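Local coordinates for uncharacterized protein TP-0789 domain-containing protein (Desulfovibrio piger ATCC 29098, PDB 4Z48) that is of unknown function but, as a DUF1329 member related to the LolA/LolB lipoprotein-sorting proteins, may bind lipid or another hydrophobic ligand in its antiparallel beta fold, at residues R116-N121 and S219-D224; C148-R153 and R165-V170; K191-S196 and M210-P215. All coordinates share one frame; numbering follows the deposited sequence.

Contact 1 of 3, residues R116-N121 and S219-D224; sequences RSDLSN and SFTVID
With CG of D118 anti to its carbonyl carbon (chi1 -69°) and the carboxylate twisted well out of line (chi2 -77°), both oxygens of this aspartate are presented to strand 219-224, where two hydroxyls wait. The contact lays a coil segment from the loop between strands 101-104 and 133-143 against strand 219-230, in what is probably a LolA-like antiparallel beta fold, and D118 is its polar centre. OG of S219, in the crowded position between backbone N and carbonyl carbon, donates to OD1 of D118 at 2.6 Å on the syn lone pair. OG1 of T221, beside its own backbone N, donates to OD2 of D118, also at 2.6 Å, but on the anti lone pair. S219 and T221 are two residues apart on a strand and so face the same way, which lets one carboxylate span both. Aspartate is short enough to sit here with its backbone close to the strand, and its buried charge is further met by a salt bridge from OD1 to NE of R214; such company probably favours the ionised form.

The turn of the loop is set by S117. Its OG accepts from the backbone N of L119 at 3.1 Å, an ST turn, while also bonding to the carbonyl of F114. CB of S117 rests 3.7 Å from OG1 of T221, a close approach that a small residue allows.

Beyond the turn the chemistry becomes apolar. L119 crosses T221 at about a right angle, CD1 coming near the threonine methyl CG2, and then meets I223 tip to tip. The isoleucine extends (chi2 163°) so that its CD1 lies 3.7 Å from CD1 of L119 and 3.8 Å from CD2, the terminal methyl facing both prongs of the leucine fork.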
loop_
_atom_site.group_PDB
_atom_site.type_symbol
_atom_site.label_atom_id
_atom_site.label_comp_id
_atom_site.label_asym_id
_atom_site.label_seq_id
_atom_site.Cartn_x
_atom_site.Cartn_y
_atom_site.Cartn_z
ATOM N N ARG A 116 11.010 0.260 10.200
ATOM C CA ARG A 116 12.268 -0.403 9.859
ATOM C C ARG A 116 12.058 -1.535 8.837
ATOM O O ARG A 116 12.980 -2.331 8.618
ATOM C CB ARG A 116 13.000 -0.919 11.109
ATOM C CG ARG A 116 13.285 0.233 12.082
ATOM C CD ARG A 116 13.783 -0.243 13.418
ATOM N NE ARG A 116 15.081 -0.887 13.328
ATOM C CZ ARG A 116 15.739 -1.343 14.391
ATOM N NH1 ARG A 116 15.217 -1.220 15.607
ATOM N NH2 ARG A 116 16.924 -1.913 14.249
ATOM N N SER A 117 10.857 -1.600 8.207
ATOM C CA SER A 117 10.533 -2.600 7.188
ATOM C C SER A 117 11.026 -2.177 5.801
ATOM O O SER A 117 11.600 -1.092 5.621
ATOM C CB SER A 117 9.030 -2.888 7.134
ATOM O OG SER A 117 8.336 -1.865 6.436
ATOM N N ASP A 118 10.769 -3.055 4.808
ATOM C CA ASP A 118 11.112 -2.805 3.408
ATOM C C ASP A 118 10.036 -1.980 2.724
ATOM O O ASP A 118 10.223 -1.560 1.586
ATOM C CB ASP A 118 11.401 -4.111 2.697
ATOM C CG ASP A 118 12.704 -4.668 3.246
ATOM O OD1 ASP A 118 13.744 -4.167 2.867
ATOM O OD2 ASP A 118 12.656 -5.500 4.192
ATOM N N LEU A 119 8.984 -1.620 3.461
ATOM C CA LEU A 119 7.959 -0.683 2.976
ATOM C C LEU A 119 8.368 0.742 3.370
ATOM O O LEU A 119 8.914 0.918 4.467
ATOM C CB LEU A 119 6.613 -1.012 3.652
ATOM C CG LEU A 119 5.772 -2.179 3.164
ATOM C CD1 LEU A 119 6.418 -3.524 3.487
ATOM C CD2 LEU A 119 4.450 -2.180 3.899
ATOM N N SER A 120 8.096 1.747 2.517
ATOM C CA SER A 120 8.303 3.152 2.831
ATOM C C SER A 120 7.008 3.717 3.373
ATOM O O SER A 120 5.974 3.090 3.183
ATOM C CB SER A 120 8.729 3.918 1.586
ATOM O OG SER A 120 10.020 3.533 1.144
ATOM N N ASN A 121 7.037 4.912 4.005
ATOM C CA ASN A 121 5.806 5.548 4.497
ATOM C C ASN A 121 4.805 5.804 3.342
ATOM O O ASN A 121 3.594 5.631 3.516
ATOM C CB ASN A 121 6.126 6.866 5.218
ATOM C CG ASN A 121 6.896 6.666 6.486
ATOM O OD1 ASN A 121 6.685 5.695 7.200
ATOM N ND2 ASN A 121 7.826 7.566 6.771
ATOM N N SER A 219 17.672 -6.853 2.444
ATOM C CA SER A 219 16.591 -7.159 3.368
ATOM C C SER A 219 15.308 -7.530 2.648
ATOM O O SER A 219 15.076 -7.092 1.505
ATOM C CB SER A 219 16.323 -5.976 4.291
ATOM O OG SER A 219 16.161 -4.763 3.580
ATOM N N PHE A 220 14.442 -8.280 3.343
ATOM C CA PHE A 220 13.112 -8.588 2.818
ATOM C C PHE A 220 12.095 -8.597 3.966
ATOM O O PHE A 220 12.434 -8.954 5.101
ATOM C CB PHE A 220 13.085 -9.903 2.032
ATOM C CG PHE A 220 13.391 -11.143 2.835
ATOM C CD1 PHE A 220 14.704 -11.563 3.020
ATOM C CD2 PHE A 220 12.366 -11.919 3.363
ATOM C CE1 PHE A 220 14.991 -12.724 3.749
ATOM C CE2 PHE A 220 12.649 -13.083 4.091
ATOM C CZ PHE A 220 13.959 -13.486 4.279
ATOM N N THR A 221 10.861 -8.165 3.664
ATOM C CA THR A 221 9.763 -8.120 4.627
ATOM C C THR A 221 8.650 -9.053 4.170
ATOM O O THR A 221 8.255 -9.002 3.005
ATOM C CB THR A 221 9.291 -6.645 4.816
ATOM O OG1 THR A 221 10.389 -5.882 5.364
ATOM C CG2 THR A 221 8.092 -6.524 5.744
ATOM N N VAL A 222 8.114 -9.876 5.082
ATOM C CA VAL A 222 6.970 -10.734 4.734
ATOM C C VAL A 222 5.788 -10.301 5.612
ATOM O O VAL A 222 5.924 -10.262 6.820
ATOM C CB VAL A 222 7.292 -12.243 4.853
ATOM C CG1 VAL A 222 6.070 -13.103 4.515
ATOM C CG2 VAL A 222 8.476 -12.624 3.962
ATOM N N ILE A 223 4.637 -9.976 5.004
ATOM C CA ILE A 223 3.467 -9.574 5.788
ATOM C C ILE A 223 2.327 -10.558 5.545
ATOM O O ILE A 223 1.943 -10.790 4.386
ATOM C CB ILE A 223 2.993 -8.115 5.461
ATOM C CG1 ILE A 223 4.166 -7.095 5.436
ATOM C CG2 ILE A 223 1.908 -7.692 6.484
ATOM C CD1 ILE A 223 3.772 -5.801 4.725
ATOM N N ASP A 224 1.738 -11.043 6.650
ATOM C CA ASP A 224 0.615 -11.963 6.644
ATOM C C ASP A 224 -0.577 -11.309 7.242
ATOM O O ASP A 224 -0.544 -10.957 8.426
ATOM C CB ASP A 224 0.933 -13.243 7.414
ATOM C CG ASP A 224 1.864 -14.207 6.738
ATOM O OD1 ASP A 224 1.403 -14.920 5.838
ATOM O OD2 ASP A 224 2.995 -14.412 7.269
#

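Contact 2 of 3, residues C148-R153 and R165-V170; sequences CYILER and RQVQWV
R165 opens this side of the antiparallel hairpin formed by strands 146-155 and 163-171, in an antiparallel beta fold consistent with the LolA-like family. Its bent chain brings NH1 to a long salt bridge of 4.0 Å with OE2 of E152; a water lying in the guanidinium plane accepts from NH1 of R165 and weakly bridges to the same oxygen, which also bonds to Q138.

Q166 forms an antiparallel hydrogen-bonded pair with R153, the backbone bond from N of R153 to O of Q166 being 2.8 Å long. The side chains run alongside each other. R153, extended from CG onward, grips OE1 of Q166 side-on with two nitrogens: NH2 at 3.0 Å on a lone pair in the amide plane, NE at 2.9 Å from above that plane.

V167 turns to the other face. Its two methyls divide their work, CG1 lying 3.8 Å from CG2 of I150 and CG2 resting on the aliphatic stem of E152, a good use of a beta-branched residue.

Q168 stands next to Q166 on the R153 face. Its amide oxygen OE1 lies 3.5 Å above the centre of the R153 guanidinium plane and accepts a bond from R177, while NE2 makes a weak bond of 3.4 Å to O of L151. That carbonyl also takes the backbone N of Q168.

W169 lies beside I150, whose CG1 approaches its NE1; the indole N-H itself bonds to E141. V170 closes the segment, exchanging paired backbone bonds with Y149, and its side chain packs on M19 of helix 8-20.

R153 is thus bonded at its edge by OE1 of Q166, with OE1 of Q168 lying over one face, and NH1 reaches the carbonyl of L127. These oxygens and a cation-pi contact with Y133 would probably offset the nearby like charge of R177, without a carboxylate from either segment.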
loop_
_atom_site.group_PDB
_atom_site.type_symbol
_atom_site.label_atom_id
_atom_site.label_comp_id
_atom_site.label_asym_id
_atom_site.label_seq_id
_atom_site.Cartn_x
_atom_site.Cartn_y
_atom_site.Cartn_z
ATOM N N CYS A 148 -1.155 -12.967 -16.762
ATOM C CA CYS A 148 -1.107 -11.592 -16.283
ATOM C C CYS A 148 -1.056 -10.582 -17.401
ATOM O O CYS A 148 -0.478 -10.860 -18.433
ATOM C CB CYS A 148 0.116 -11.379 -15.385
ATOM S SG CYS A 148 0.106 -12.298 -13.831
ATOM N N TYR A 149 -1.516 -9.367 -17.122
ATOM C CA TYR A 149 -1.252 -8.164 -17.924
ATOM C C TYR A 149 0.066 -7.585 -17.373
ATOM O O TYR A 149 0.280 -7.663 -16.156
ATOM C CB TYR A 149 -2.349 -7.112 -17.723
ATOM C CG TYR A 149 -3.746 -7.476 -18.129
ATOM C CD1 TYR A 149 -4.121 -7.477 -19.466
ATOM C CD2 TYR A 149 -4.737 -7.689 -17.171
ATOM C CE1 TYR A 149 -5.430 -7.747 -19.850
ATOM C CE2 TYR A 149 -6.051 -7.979 -17.546
ATOM C CZ TYR A 149 -6.395 -7.985 -18.888
ATOM O OH TYR A 149 -7.684 -8.258 -19.294
ATOM N N ILE A 150 0.919 -7.021 -18.227
ATOM C CA ILE A 150 2.121 -6.300 -17.837
ATOM C C ILE A 150 1.736 -4.816 -17.962
ATOM O O ILE A 150 1.474 -4.334 -19.069
ATOM C CB ILE A 150 3.407 -6.674 -18.634
ATOM C CG1 ILE A 150 3.655 -8.217 -18.672
ATOM C CG2 ILE A 150 4.635 -5.905 -18.047
ATOM C CD1 ILE A 150 4.462 -8.675 -19.893
ATOM N N LEU A 151 1.646 -4.113 -16.817
ATOM C CA LEU A 151 1.224 -2.716 -16.779
ATOM C C LEU A 151 2.282 -1.857 -16.156
ATOM O O LEU A 151 2.579 -2.025 -14.960
ATOM C CB LEU A 151 -0.093 -2.562 -15.955
ATOM C CG LEU A 151 -0.705 -1.138 -15.929
ATOM C CD1 LEU A 151 -1.070 -0.663 -17.344
ATOM C CD2 LEU A 151 -1.950 -1.099 -15.056
ATOM N N GLU A 152 2.859 -0.952 -16.943
ATOM C CA GLU A 152 3.836 -0.006 -16.428
ATOM C C GLU A 152 3.118 1.257 -16.045
ATOM O O GLU A 152 2.228 1.702 -16.787
ATOM C CB GLU A 152 4.928 0.316 -17.465
ATOM C CG GLU A 152 5.856 -0.840 -17.798
ATOM C CD GLU A 152 7.139 -0.473 -18.528
ATOM O OE1 GLU A 152 7.464 0.735 -18.625
ATOM O OE2 GLU A 152 7.844 -1.408 -18.974
ATOM N N ARG A 153 3.490 1.845 -14.914
ATOM C CA ARG A 153 2.927 3.130 -14.514
ATOM C C ARG A 153 4.065 4.048 -14.082
ATOM O O ARG A 153 4.994 3.602 -13.433
ATOM C CB ARG A 153 1.809 2.995 -13.464
ATOM C CG ARG A 153 2.215 2.773 -12.037
ATOM C CD ARG A 153 1.003 2.777 -11.148
ATOM N NE ARG A 153 1.392 2.525 -9.767
ATOM C CZ ARG A 153 0.541 2.323 -8.769
ATOM N NH1 ARG A 153 -0.768 2.311 -8.996
ATOM N NH2 ARG A 153 0.990 2.098 -7.544
ATOM N N ARG A 165 9.318 4.755 -11.860
ATOM C CA ARG A 165 8.397 3.906 -12.614
ATOM C C ARG A 165 8.216 2.573 -11.898
ATOM O O ARG A 165 9.077 2.135 -11.121
ATOM C CB ARG A 165 8.896 3.718 -14.066
ATOM C CG ARG A 165 9.613 2.415 -14.400
ATOM C CD ARG A 165 10.311 2.491 -15.739
ATOM N NE ARG A 165 11.584 1.779 -15.660
ATOM C CZ ARG A 165 11.745 0.513 -16.011
ATOM N NH1 ARG A 165 10.728 -0.177 -16.511
ATOM N NH2 ARG A 165 12.930 -0.070 -15.881
ATOM N N GLN A 166 7.055 1.974 -12.112
ATOM C CA GLN A 166 6.658 0.709 -11.545
ATOM C C GLN A 166 6.110 -0.212 -12.619
ATOM O O GLN A 166 5.226 0.188 -13.382
ATOM C CB GLN A 166 5.605 0.896 -10.441
ATOM C CG GLN A 166 6.130 1.764 -9.267
ATOM C CD GLN A 166 5.038 2.105 -8.298
ATOM O OE1 GLN A 166 3.856 1.806 -8.519
ATOM N NE2 GLN A 166 5.422 2.685 -7.173
ATOM N N VAL A 167 6.649 -1.430 -12.684
ATOM C CA VAL A 167 6.194 -2.478 -13.609
ATOM C C VAL A 167 5.335 -3.407 -12.789
ATOM O O VAL A 167 5.764 -3.890 -11.730
ATOM C CB VAL A 167 7.336 -3.218 -14.353
ATOM C CG1 VAL A 167 6.772 -4.260 -15.321
ATOM C CG2 VAL A 167 8.221 -2.228 -15.093
ATOM N N GLN A 168 4.088 -3.588 -13.218
ATOM C CA GLN A 168 3.151 -4.429 -12.475
ATOM C C GLN A 168 2.650 -5.612 -13.296
ATOM O O GLN A 168 2.251 -5.429 -14.442
ATOM C CB GLN A 168 1.933 -3.596 -12.039
ATOM C CG GLN A 168 2.285 -2.257 -11.457
ATOM C CD GLN A 168 1.098 -1.361 -11.322
ATOM O OE1 GLN A 168 0.748 -0.963 -10.213
ATOM N NE2 GLN A 168 0.505 -0.965 -12.446
ATOM N N TRP A 169 2.689 -6.822 -12.714
ATOM C CA TRP A 169 2.102 -8.022 -13.317
ATOM C C TRP A 169 0.747 -8.169 -12.665
ATOM O O TRP A 169 0.683 -8.447 -11.473
ATOM C CB TRP A 169 3.007 -9.249 -13.099
ATOM C CG TRP A 169 4.192 -9.264 -14.011
ATOM C CD1 TRP A 169 4.310 -9.946 -15.189
ATOM C CD2 TRP A 169 5.399 -8.512 -13.856
ATOM N NE1 TRP A 169 5.541 -9.698 -15.755
ATOM C CE2 TRP A 169 6.219 -8.802 -14.972
ATOM C CE3 TRP A 169 5.876 -7.617 -12.877
ATOM C CZ2 TRP A 169 7.500 -8.262 -15.119
ATOM C CZ3 TRP A 169 7.145 -7.074 -13.029
ATOM C CH2 TRP A 169 7.946 -7.397 -14.133
ATOM N N VAL A 170 -0.348 -7.986 -13.439
ATOM C CA VAL A 170 -1.720 -7.977 -12.917
ATOM C C VAL A 170 -2.495 -9.223 -13.364
ATOM O O VAL A 170 -2.606 -9.484 -14.554
ATOM C CB VAL A 170 -2.442 -6.668 -13.360
ATOM C CG1 VAL A 170 -3.883 -6.616 -12.841
ATOM C CG2 VAL A 170 -1.658 -5.421 -12.923
HETATM O O HOH W 1 10.923 -2.644 -17.979
#

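Contact 3 of 3, residues K191-S196 and M210-P215; sequences KKLFFS and MRVERP
A beta hairpin, strands 189-201 and 204-214, supplies this contact in an antiparallel beta fold consistent with the LolA-like family; segments 191-196 and 210-214 run antiparallel, 169° between their directions. Two hydrogen-bonded pairs, K192 with E213 and F194 with R211, hold the backbone by four bonds; the shortest include N of F194 to O of R211 at 2.8 Å, nearly along the carbonyl axis.

On the face bearing L193 and V212 the packing is apolar around these two, M210 and F195. M210, a selenomethionine, has CG beside its backbone N and bends at chi3 (90°), so that its methyl swings back toward the neighbouring strand. There CE lies over one face of the F195 ring, 4.0 Å from the ring centroid and 27° off the normal, a CH-pi contact, with SE placed obliquely in a Met-aromatic contact. The same CE touches CD2 of L193 at 3.6 Å. A long, flexible and polarisable side chain suits this place, because one methyl can touch both a leucine and a phenylalanine. K191 and R214 continue this side at its other end, lying side by side through their methylenes, CG to CG 4.0 Å, with their charged tips going to D123 and D118 respectively.

The other face carries F194, K192, R211 and E213. NE of R211 donates to OE2 of E213 at 2.7 Å on the anti lone pair, a salt bridge along one strand between residues two apart. CE1 of F194 comes within 3.5 Å of OE2 of E213, ring and carboxylate crossing obliquely. The charge of K192 stays near E213 without touching it, NZ to OE1 being 4.7 Å, a separation that would still favour both ions.

Strand 177-184 flanks 191-196, strand 219-230 flanks 210-214, and the loop residues D118 and L119 rest on V212.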
loop_
_atom_site.group_PDB
_atom_site.type_symbol
_atom_site.label_atom_id
_atom_site.label_comp_id
_atom_site.label_asym_id
_atom_site.label_seq_id
_atom_site.Cartn_x
_atom_site.Cartn_y
_atom_site.Cartn_z
ATOM N N LYS A 191 12.879 -1.907 -5.367
ATOM C CA LYS A 191 12.034 -2.833 -4.618
ATOM C C LYS A 191 11.399 -3.849 -5.519
ATOM O O LYS A 191 10.986 -3.532 -6.656
ATOM C CB LYS A 191 10.914 -2.121 -3.817
ATOM C CG LYS A 191 11.298 -1.026 -2.922
ATOM C CD LYS A 191 10.208 -0.763 -1.934
ATOM C CE LYS A 191 10.678 0.390 -1.129
ATOM N NZ LYS A 191 9.692 0.781 -0.121
ATOM N N LYS A 192 11.283 -5.079 -5.003
ATOM C CA LYS A 192 10.577 -6.186 -5.668
ATOM C C LYS A 192 9.420 -6.596 -4.746
ATOM O O LYS A 192 9.654 -6.899 -3.582
ATOM C CB LYS A 192 11.503 -7.395 -5.975
ATOM C CG LYS A 192 12.608 -7.141 -6.987
ATOM C CD LYS A 192 13.098 -8.474 -7.569
ATOM C CE LYS A 192 14.584 -8.723 -7.375
ATOM N NZ LYS A 192 15.084 -9.884 -8.184
ATOM N N LEU A 193 8.188 -6.542 -5.253
ATOM C CA LEU A 193 6.993 -6.900 -4.491
ATOM C C LEU A 193 6.388 -8.166 -5.041
ATOM O O LEU A 193 6.332 -8.345 -6.259
ATOM C CB LEU A 193 5.956 -5.783 -4.508
ATOM C CG LEU A 193 6.285 -4.461 -3.790
ATOM C CD1 LEU A 193 7.324 -3.646 -4.566
ATOM C CD2 LEU A 193 5.022 -3.613 -3.668
ATOM N N PHE A 194 5.976 -9.057 -4.126
ATOM C CA PHE A 194 5.317 -10.318 -4.429
ATOM C C PHE A 194 4.041 -10.353 -3.654
ATOM O O PHE A 194 4.062 -10.314 -2.426
ATOM C CB PHE A 194 6.209 -11.524 -4.075
ATOM C CG PHE A 194 7.555 -11.538 -4.762
ATOM C CD1 PHE A 194 8.648 -10.877 -4.202
ATOM C CD2 PHE A 194 7.726 -12.184 -5.983
ATOM C CE1 PHE A 194 9.892 -10.898 -4.826
ATOM C CE2 PHE A 194 8.976 -12.202 -6.610
ATOM C CZ PHE A 194 10.050 -11.551 -6.027
ATOM N N PHE A 195 2.924 -10.398 -4.359
ATOM C CA PHE A 195 1.597 -10.459 -3.777
ATOM C C PHE A 195 1.296 -11.974 -3.810
ATOM O O PHE A 195 0.689 -12.488 -4.740
ATOM C CB PHE A 195 0.657 -9.529 -4.596
ATOM C CG PHE A 195 1.103 -8.076 -4.703
ATOM C CD1 PHE A 195 2.044 -7.681 -5.663
ATOM C CD2 PHE A 195 0.528 -7.092 -3.904
ATOM C CE1 PHE A 195 2.459 -6.336 -5.773
ATOM C CE2 PHE A 195 0.924 -5.743 -4.029
ATOM C CZ PHE A 195 1.909 -5.380 -4.944
ATOM N N SER A 196 1.882 -12.693 -2.846
ATOM C CA SER A 196 1.985 -14.145 -2.767
ATOM C C SER A 196 0.699 -14.894 -2.370
ATOM O O SER A 196 0.679 -16.139 -2.406
ATOM C CB SER A 196 3.121 -14.540 -1.831
ATOM O OG SER A 196 3.025 -13.896 -0.560
HETATM N N MSE A 210 2.172 -10.721 1.428
HETATM C CA MSE A 210 3.124 -9.994 0.606
HETATM C C MSE A 210 4.556 -10.230 1.025
HETATM O O MSE A 210 4.851 -10.308 2.219
HETATM C CB MSE A 210 2.850 -8.506 0.747
HETATM C CG MSE A 210 1.806 -7.943 -0.172
HETATM SE SE MSE A 210 2.113 -6.042 -0.009
HETATM C CE MSE A 210 3.396 -5.869 -1.425
ATOM N N ARG A 211 5.457 -10.290 0.050
ATOM C CA ARG A 211 6.897 -10.294 0.309
ATOM C C ARG A 211 7.449 -9.027 -0.386
ATOM O O ARG A 211 7.143 -8.779 -1.559
ATOM C CB ARG A 211 7.564 -11.612 -0.149
ATOM C CG ARG A 211 9.072 -11.621 0.078
ATOM C CD ARG A 211 9.640 -12.866 -0.531
ATOM N NE ARG A 211 11.092 -12.863 -0.497
ATOM C CZ ARG A 211 11.838 -13.591 0.325
ATOM N NH1 ARG A 211 11.269 -14.406 1.209
ATOM N NH2 ARG A 211 13.160 -13.513 0.271
ATOM N N VAL A 212 8.171 -8.160 0.363
ATOM C CA VAL A 212 8.736 -6.941 -0.203
ATOM C C VAL A 212 10.240 -7.003 0.009
ATOM O O VAL A 212 10.689 -7.116 1.147
ATOM C CB VAL A 212 8.112 -5.662 0.424
ATOM C CG1 VAL A 212 8.693 -4.401 -0.209
ATOM C CG2 VAL A 212 6.580 -5.682 0.316
ATOM N N GLU A 213 11.010 -6.956 -1.075
ATOM C CA GLU A 213 12.453 -7.077 -1.066
ATOM C C GLU A 213 13.123 -5.782 -1.497
ATOM O O GLU A 213 12.680 -5.119 -2.429
ATOM C CB GLU A 213 12.908 -8.208 -2.021
ATOM C CG GLU A 213 12.407 -9.616 -1.723
ATOM C CD GLU A 213 12.732 -10.652 -2.795
ATOM O OE1 GLU A 213 13.369 -10.294 -3.813
ATOM O OE2 GLU A 213 12.391 -11.840 -2.596
ATOM N N ARG A 214 14.162 -5.402 -0.779
ATOM C CA ARG A 214 15.009 -4.261 -1.152
ATOM C C ARG A 214 16.357 -4.872 -1.464
ATOM O O ARG A 214 17.108 -5.182 -0.535
ATOM C CB ARG A 214 15.058 -3.168 -0.060
ATOM C CG ARG A 214 13.771 -2.312 -0.086
ATOM C CD ARG A 214 13.888 -1.094 0.785
ATOM N NE ARG A 214 14.230 -1.460 2.157
ATOM C CZ ARG A 214 14.676 -0.618 3.090
ATOM N NH1 ARG A 214 14.901 0.660 2.794
ATOM N NH2 ARG A 214 14.925 -1.054 4.318
ATOM N N PRO A 215 16.614 -5.190 -2.759
ATOM C CA PRO A 215 17.888 -5.847 -3.117
ATOM C C PRO A 215 19.133 -5.031 -2.716
ATOM O O PRO A 215 20.157 -5.618 -2.359
ATOM C CB PRO A 215 17.794 -6.017 -4.644
ATOM C CG PRO A 215 16.745 -5.009 -5.104
ATOM C CD PRO A 215 15.763 -4.958 -3.956
#

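How the contacts relate
Contacts 1 and 3 are neighbours, with centres 8 Å apart, and share the strand pair 204-214 and 219-230, stitched together by probable backbone hydrogen bonds from T221 to V212 and from I223 to M210. Contact 2 lies farther along the strand order, its centre about 21 Å from that of contact 1 and 14 Å from that of contact 3. Contact 1 is buried and joins a loop to a strand through side chains; contacts 2 and 3 are partly buried hairpins built on backbone ladders, contact 3 reaching the surface at S196 and P215. Contact 2 relies on buried amides, whereas contact 3 has a mostly apolar patch around M210 on one face and a mixed aromatic and charged cluster on the other.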